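Local atomic coordinates of adherence and virulence protein A (Streptococcus pneumoniae, PDB entry 6PON), a protein that binds fibronectin and probably contributes to the adherence and virulence of the pneumococcus. Residues F31-V36 with A52-G57; H46-S51 with I59-T64. One frame throughout, in Å; residues are numbered along the deposited sequence.

Contact 1: F31-V36 with A52-G57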
# COMPACT_ATOMS: atom_id res chain seq x y z
N PHE B 31 -9.65 38.49 -25.20
CA PHE B 31 -10.16 39.08 -23.98
C PHE B 31 -9.01 39.72 -23.21
O PHE B 31 -7.84 39.50 -23.53
CB PHE B 31 -10.88 38.04 -23.13
CG PHE B 31 -12.02 37.38 -23.85
CD1 PHE B 31 -13.23 38.04 -23.99
CD2 PHE B 31 -11.86 36.13 -24.43
CE1 PHE B 31 -14.29 37.44 -24.67
CE2 PHE B 31 -12.89 35.53 -25.11
CZ PHE B 31 -14.11 36.18 -25.24
N GLU B 32 -9.36 40.52 -22.20
CA GLU B 32 -8.36 41.35 -21.53
C GLU B 32 -7.21 40.51 -20.99
O GLU B 32 -6.03 40.87 -21.16
CB GLU B 32 -9.01 42.17 -20.42
CG GLU B 32 -8.21 43.41 -20.04
CD GLU B 32 -8.38 44.54 -21.05
OE1 GLU B 32 -9.03 45.56 -20.72
OE2 GLU B 32 -7.88 44.43 -22.19
N GLN B 33 -7.52 39.39 -20.35
CA GLN B 33 -6.49 38.59 -19.71
C GLN B 33 -6.24 37.28 -20.44
O GLN B 33 -5.84 36.29 -19.84
CB GLN B 33 -6.84 38.31 -18.26
CG GLN B 33 -7.54 39.46 -17.55
CD GLN B 33 -8.22 38.98 -16.28
OE1 GLN B 33 -7.56 38.80 -15.25
NE2 GLN B 33 -9.54 38.74 -16.36
N GLU B 34 -6.49 37.26 -21.74
CA GLU B 34 -6.28 36.05 -22.51
C GLU B 34 -5.43 36.34 -23.73
O GLU B 34 -5.60 37.37 -24.40
CB GLU B 34 -7.63 35.43 -22.91
CG GLU B 34 -8.56 35.24 -21.73
CD GLU B 34 -9.51 34.09 -21.91
OE1 GLU B 34 -10.00 33.58 -20.89
OE2 GLU B 34 -9.77 33.69 -23.07
N LEU B 35 -4.52 35.43 -24.03
CA LEU B 35 -3.60 35.55 -25.15
C LEU B 35 -3.73 34.29 -26.00
O LEU B 35 -3.69 33.18 -25.47
CB LEU B 35 -2.15 35.72 -24.65
CG LEU B 35 -1.03 35.67 -25.69
CD1 LEU B 35 -1.07 36.93 -26.56
CD2 LEU B 35 0.34 35.47 -25.03
N VAL B 36 -3.87 34.47 -27.32
CA VAL B 36 -3.99 33.38 -28.27
C VAL B 36 -2.90 33.50 -29.32
O VAL B 36 -2.75 34.55 -29.95
CB VAL B 36 -5.38 33.35 -28.93
CG1 VAL B 36 -5.46 32.24 -29.98
CG2 VAL B 36 -6.44 33.14 -27.88
N ALA B 52 -5.14 34.34 -18.24
CA ALA B 52 -4.88 34.83 -16.90
C ALA B 52 -6.17 35.15 -16.16
O ALA B 52 -6.14 35.79 -15.11
CB ALA B 52 -3.97 36.06 -16.96
N HIS B 53 -7.31 34.71 -16.69
CA HIS B 53 -8.59 34.91 -16.04
C HIS B 53 -8.55 34.38 -14.60
O HIS B 53 -8.10 33.24 -14.38
CB HIS B 53 -9.69 34.22 -16.82
CG HIS B 53 -11.07 34.50 -16.31
ND1 HIS B 53 -11.66 33.78 -15.28
CD2 HIS B 53 -11.99 35.43 -16.69
CE1 HIS B 53 -12.87 34.25 -15.06
NE2 HIS B 53 -13.10 35.24 -15.90
N PRO B 54 -9.03 35.15 -13.62
CA PRO B 54 -8.90 34.75 -12.21
C PRO B 54 -9.54 33.40 -11.86
O PRO B 54 -9.15 32.80 -10.86
CB PRO B 54 -9.59 35.89 -11.45
CG PRO B 54 -10.52 36.52 -12.46
CD PRO B 54 -9.78 36.41 -13.76
N VAL B 55 -10.49 32.91 -12.65
CA VAL B 55 -11.13 31.62 -12.42
C VAL B 55 -10.72 30.59 -13.47
O VAL B 55 -10.43 29.44 -13.14
CB VAL B 55 -12.67 31.77 -12.39
CG1 VAL B 55 -13.33 30.45 -12.05
CG2 VAL B 55 -13.05 32.84 -11.41
N PHE B 56 -10.75 30.98 -14.74
CA PHE B 56 -10.60 30.06 -15.86
C PHE B 56 -9.17 29.95 -16.36
O PHE B 56 -8.94 29.27 -17.37
CB PHE B 56 -11.51 30.50 -17.01
CG PHE B 56 -12.91 30.76 -16.59
CD1 PHE B 56 -13.54 29.94 -15.66
CD2 PHE B 56 -13.61 31.85 -17.10
CE1 PHE B 56 -14.84 30.18 -15.24
CE2 PHE B 56 -14.91 32.09 -16.69
CZ PHE B 56 -15.52 31.25 -15.76
N GLY B 57 -8.23 30.61 -15.70
CA GLY B 57 -6.85 30.64 -16.14
C GLY B 57 -6.34 29.26 -16.46
O GLY B 57 -6.55 28.32 -15.69
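Gln33 O accepts the backbone N-H of Ala52 at 2.6 Å, a short bond that is nearly straight at hydrogen (164°) and comes in almost along the C=O axis. It ties the type I turn of Phe31 to Glu34, which leads into strand 34-41, to the loop that follows strand 44-51. Beside this bond Ala52 CB lies 3.4 Å from Gln33 O, a close approach that suits alanine, whose side chain is only a methyl. The Gln33 chain, extended beyond CG, reaches Pro54, and Gln33 CD comes 3.9 Å from Pro54 CD, the two side chains crossing at about a right angle. Within the loop, His53 ND1 accepts two backbone N-H groups, from Val55 N at 3.0 Å and from Phe56 N at 3.0 Å, both tilted out of the ring plane; this is consistent with an ND1 that carries no proton. Pro54 CD and Phe56 CD2 lie over opposite faces of this imidazole, toward its rim. Glu34 OE1 passes 4.1 Å from His53 CB. The contact is thus held across the segments by one short backbone bond, with the Ser51 hydroxyl linking Glu34 OE1 and His53 N beside it, while His53 ND1 fixes the loop.

Contact 2: H46-S51 with I59-T64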
# COMPACT_ATOMS: atom_id res chain seq x y z
N HIS B 46 -1.90 25.45 -35.42
CA HIS B 46 -2.36 25.21 -34.05
C HIS B 46 -2.72 26.54 -33.40
O HIS B 46 -2.18 27.60 -33.73
CB HIS B 46 -1.31 24.50 -33.19
CG HIS B 46 -0.85 23.19 -33.73
ND1 HIS B 46 -1.58 22.03 -33.58
CD2 HIS B 46 0.28 22.84 -34.39
CE1 HIS B 46 -0.93 21.03 -34.14
NE2 HIS B 46 0.20 21.49 -34.65
N ARG B 47 -3.62 26.46 -32.42
CA ARG B 47 -4.13 27.63 -31.72
C ARG B 47 -3.91 27.44 -30.22
O ARG B 47 -4.58 26.61 -29.59
CB ARG B 47 -5.60 27.85 -32.06
CG ARG B 47 -6.13 29.22 -31.76
CD ARG B 47 -7.47 29.48 -32.46
NE ARG B 47 -7.32 29.60 -33.91
CZ ARG B 47 -8.27 30.05 -34.73
NH1 ARG B 47 -9.44 30.44 -34.25
NH2 ARG B 47 -8.03 30.13 -36.03
N LEU B 48 -2.97 28.22 -29.65
CA LEU B 48 -2.57 28.12 -28.25
C LEU B 48 -3.26 29.21 -27.44
O LEU B 48 -3.09 30.40 -27.73
CB LEU B 48 -1.06 28.27 -28.08
CG LEU B 48 -0.51 28.09 -26.65
CD1 LEU B 48 -0.91 26.71 -26.10
CD2 LEU B 48 1.02 28.30 -26.54
N LEU B 49 -4.00 28.81 -26.41
CA LEU B 49 -4.66 29.76 -25.53
C LEU B 49 -3.92 29.83 -24.20
O LEU B 49 -3.63 28.80 -23.58
CB LEU B 49 -6.13 29.38 -25.29
CG LEU B 49 -6.86 30.07 -24.13
CD1 LEU B 49 -6.93 31.57 -24.33
CD2 LEU B 49 -8.28 29.49 -23.90
N LEU B 50 -3.60 31.04 -23.77
CA LEU B 50 -3.13 31.29 -22.41
C LEU B 50 -4.10 32.26 -21.75
O LEU B 50 -4.40 33.32 -22.30
CB LEU B 50 -1.72 31.85 -22.40
CG LEU B 50 -0.60 31.07 -23.08
CD1 LEU B 50 -0.63 31.28 -24.59
CD2 LEU B 50 0.73 31.51 -22.48
N SER B 51 -4.59 31.90 -20.58
CA SER B 51 -5.62 32.70 -19.95
C SER B 51 -5.17 33.05 -18.54
O SER B 51 -4.83 32.16 -17.75
CB SER B 51 -6.96 31.95 -19.95
OG SER B 51 -7.91 32.65 -19.19
N ILE B 59 -3.63 27.07 -19.72
CA ILE B 59 -2.95 27.06 -21.01
C ILE B 59 -3.38 25.79 -21.72
O ILE B 59 -3.51 24.72 -21.10
CB ILE B 59 -1.42 27.14 -20.86
CG1 ILE B 59 -0.74 26.98 -22.22
CG2 ILE B 59 -0.93 26.10 -19.87
CD1 ILE B 59 0.69 27.49 -22.27
N GLN B 60 -3.59 25.88 -23.03
CA GLN B 60 -4.41 24.88 -23.69
C GLN B 60 -4.29 25.06 -25.19
O GLN B 60 -4.32 26.20 -25.68
CB GLN B 60 -5.86 25.07 -23.22
CG GLN B 60 -6.83 24.18 -23.85
CD GLN B 60 -8.23 24.78 -23.93
OE1 GLN B 60 -8.65 25.53 -23.05
NE2 GLN B 60 -8.96 24.40 -24.97
N LEU B 61 -4.19 23.96 -25.94
CA LEU B 61 -4.52 24.04 -27.36
C LEU B 61 -6.04 24.09 -27.49
O LEU B 61 -6.76 23.56 -26.65
CB LEU B 61 -3.98 22.85 -28.14
CG LEU B 61 -2.47 22.76 -28.29
CD1 LEU B 61 -2.14 21.44 -28.97
CD2 LEU B 61 -1.96 23.94 -29.09
N THR B 62 -6.53 24.76 -28.53
CA THR B 62 -7.97 24.89 -28.65
C THR B 62 -8.40 24.90 -30.11
O THR B 62 -7.66 25.33 -31.01
CB THR B 62 -8.49 26.16 -27.96
OG1 THR B 62 -9.92 26.17 -28.02
CG2 THR B 62 -7.97 27.41 -28.66
N GLN B 63 -9.62 24.42 -30.33
CA GLN B 63 -10.27 24.49 -31.63
C GLN B 63 -11.31 25.60 -31.68
O GLN B 63 -12.11 25.64 -32.61
CB GLN B 63 -10.90 23.13 -31.97
CG GLN B 63 -9.92 21.97 -32.02
CD GLN B 63 -8.99 22.02 -33.24
OE1 GLN B 63 -9.16 22.84 -34.13
NE2 GLN B 63 -8.00 21.13 -33.27
N THR B 64 -11.33 26.48 -30.69
CA THR B 64 -12.28 27.58 -30.70
C THR B 64 -11.75 28.77 -31.51
O THR B 64 -10.55 28.90 -31.76
CB THR B 64 -12.62 28.02 -29.27
OG1 THR B 64 -11.46 28.58 -28.66
CG2 THR B 64 -13.07 26.84 -28.43
O HOH W 1 -5.16 24.08 -32.38
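Leu49 and Gln60 form the hydrogen-bonded pair of an antiparallel beta hairpin, strands 44-51 and 58-61: Leu49 N gives a short, nearly straight bond to Gln60 O (2.7 Å, 171°), and Gln60 N returns a more bent one to Leu49 O at 3.0 Å. Two residues away on each segment, Thr62 N donates to Arg47 O at 2.9 Å. The reciprocal link is made by a water, which accepts from Arg47 N at 2.8 Å and donates to Thr62 O in place of a direct bond. Farther out, Arg47 CG is anti to the backbone N (chi1 -162°) and packs 4.0 Å from Thr62 CG2; the long chain then bends at chi3, and NH1 donates to Thr64 O at 3.1 Å, tilted out of the guanidinium plane. Thr62 OG1 accepts from Thr64 N in an ST turn and is also hydrogen-bonded to Asp260 of the second subunit, so the hydroxyl serves both the turn and the contact between subunits.

Leu48, Leu50, Ile59 and Leu61 share one face of the sheet, a setting that suits branched aliphatic residues. Helix 5-19 packs on Ile59 through Leu8 and Leu15 and on Leu61 through Leu15, while strand 99-107 packs on Leu48 and Ile59. Leu50 and Ile59 run alongside each other in the same direction, with Leu50 CG 3.9 Å from Ile59 CD1. Leu48 reaches diagonally toward Ile59, bringing its CD1 to 3.9 Å from Ile59 CG1.

How the contacts relate
The two contacts have centres about 11 Å apart and belong to one antiparallel sheet whose strands follow chain order: 23-28, 34-41, 44-51, 58-61. In that order strand 44-51 pairs with 34-41 on one edge and 58-61 on the other. Their segments alternate along the sequence: 31-36, 46-51, 52-57, 59-64. The contacts meet directly: Leu35 N lies 2.7 Å from Leu50 O, a probable hydrogen bond, and Val36 CG1 packs 3.6 Å from Arg47 CG. Contact 2 is the hairpin of strands 44-51 and 58-61, contact 1 ties the turn leading into 34-41 to the loop after 44-51, and the bonds between them complete the meander, part of the NFACT N-terminal region.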